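Fiber (Bovine adenovirus 4, PDB 4UE0) forms, through its trimeric head domain, the tip of the viral fibre, which probably attaches the virion to host-cell receptors. Local coordinates at the interface of chains A and B. Coordinates in Å, arbitrary orientation; residue numbers count along the deposited sequence, not the author numbering. Chains: chain A/B, Fiber.

The interface of chains A and B. Residues chain A 33, 35, 117-119; chain B 22-23, 41.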
# COMPACT_ATOMS: atom_id res chain seq x y z
N ARG A 33 8.38 3.13 -19.66
CA ARG A 33 6.98 2.86 -19.36
C ARG A 33 6.27 4.15 -18.91
O ARG A 33 6.93 5.14 -18.55
CB ARG A 33 6.88 1.81 -18.24
CG ARG A 33 7.56 2.22 -16.92
CD ARG A 33 7.13 1.29 -15.77
NE ARG A 33 7.80 1.56 -14.50
CZ ARG A 33 7.44 1.09 -13.30
NH1 ARG A 33 6.37 0.33 -13.16
NH2 ARG A 33 8.15 1.41 -12.22
N ILE A 35 3.57 5.04 -15.87
CA ILE A 35 2.90 4.53 -14.68
C ILE A 35 1.69 5.44 -14.38
O ILE A 35 1.81 6.67 -14.38
CB ILE A 35 3.81 4.52 -13.45
CG1 ILE A 35 5.16 3.92 -13.80
CG2 ILE A 35 3.15 3.73 -12.35
CD1 ILE A 35 6.19 4.13 -12.71
N SER A 117 -1.83 0.86 -9.13
CA SER A 117 -0.83 1.26 -10.11
C SER A 117 -0.92 0.36 -11.33
O SER A 117 -0.91 -0.87 -11.18
CB SER A 117 0.61 1.07 -9.51
OG SER A 117 1.61 1.28 -10.50
N ILE A 118 -0.99 1.00 -12.50
CA ILE A 118 -0.92 0.32 -13.79
C ILE A 118 0.29 0.84 -14.54
O ILE A 118 0.50 2.05 -14.61
CB ILE A 118 -2.20 0.56 -14.60
CG1 ILE A 118 -3.36 -0.24 -14.04
CG2 ILE A 118 -2.00 0.15 -16.06
CD1 ILE A 118 -4.71 0.06 -14.65
N THR A 119 1.06 -0.07 -15.12
CA THR A 119 2.11 0.30 -16.07
C THR A 119 1.69 -0.00 -17.50
O THR A 119 1.20 -1.10 -17.80
CB THR A 119 3.39 -0.49 -15.77
OG1 THR A 119 3.93 -0.00 -14.55
CG2 THR A 119 4.40 -0.35 -16.91
N ALA B 22 5.77 -5.27 -14.00
CA ALA B 22 6.51 -4.03 -14.10
C ALA B 22 6.91 -3.58 -12.70
O ALA B 22 6.07 -3.22 -11.88
CB ALA B 22 5.67 -2.97 -14.79
N LEU B 23 8.20 -3.58 -12.45
CA LEU B 23 8.81 -3.23 -11.17
C LEU B 23 9.46 -1.87 -11.22
O LEU B 23 10.02 -1.46 -12.24
CB LEU B 23 9.92 -4.22 -10.85
CG LEU B 23 9.44 -5.65 -10.71
CD1 LEU B 23 10.63 -6.59 -10.68
CD2 LEU B 23 8.61 -5.86 -9.49
N SER B 41 3.53 -2.90 -10.26
CA SER B 41 2.19 -2.56 -10.73
C SER B 41 1.28 -3.80 -10.69
O SER B 41 1.77 -4.93 -10.58
CB SER B 41 2.21 -1.93 -12.11
OG SER B 41 2.80 -0.65 -12.08
O HOH W 1 6.02 -0.49 -10.54
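Strand 114-120 of chain A, with the loop residue A:Arg33 just before strand 34-40, packs against strand 19-28 and the loop at B:Ser41 of chain B. B:Ser41 buries 56 Å², more than any other residue here, and its hydroxyl enters between two hydroxyls of one strand. OG of B:Ser41 hydrogen-bonds to OG of A:Ser117 at 2.8 Å and to OG1 of A:Thr119, also at 2.8 Å; the geometry does not decide which hydroxyl donates in either bond. A:Ser117 and A:Thr119, two positions apart, point the same way, and A:Ser117 reaches B:Ser41 with OG anti to its backbone N (chi1 172°).

The hydrogen-bonded row continues within chain A, where NH1 of A:Arg33 donates to OG1 of A:Thr119 at 2.8 Å, that oxygen lying 19° out of the guanidinium plane. The bond from A:Arg33 may favour the threonine hydroxyl as donor to B:Ser41, though the coordinates do not show this. NH1 of A:Arg33 also binds a water 2.8 Å away, in plane at the guanidinium edge. The same water lies 3.0 Å from the carbonyl O of B:Ala22, so it bridges the two chains. The guanidinium of A:Arg33 is flanked on both faces: CD1 of A:Ile35 sits over the centre of one, and the carbonyl O of B:Leu23 lies above the other, toward its rim. Beside the polar chain, CB of B:Ala22 packs on CB of A:Thr119 at 3.5 Å. This patch joins neighbouring subunits and probably helps hold the fibre head together as a trimer.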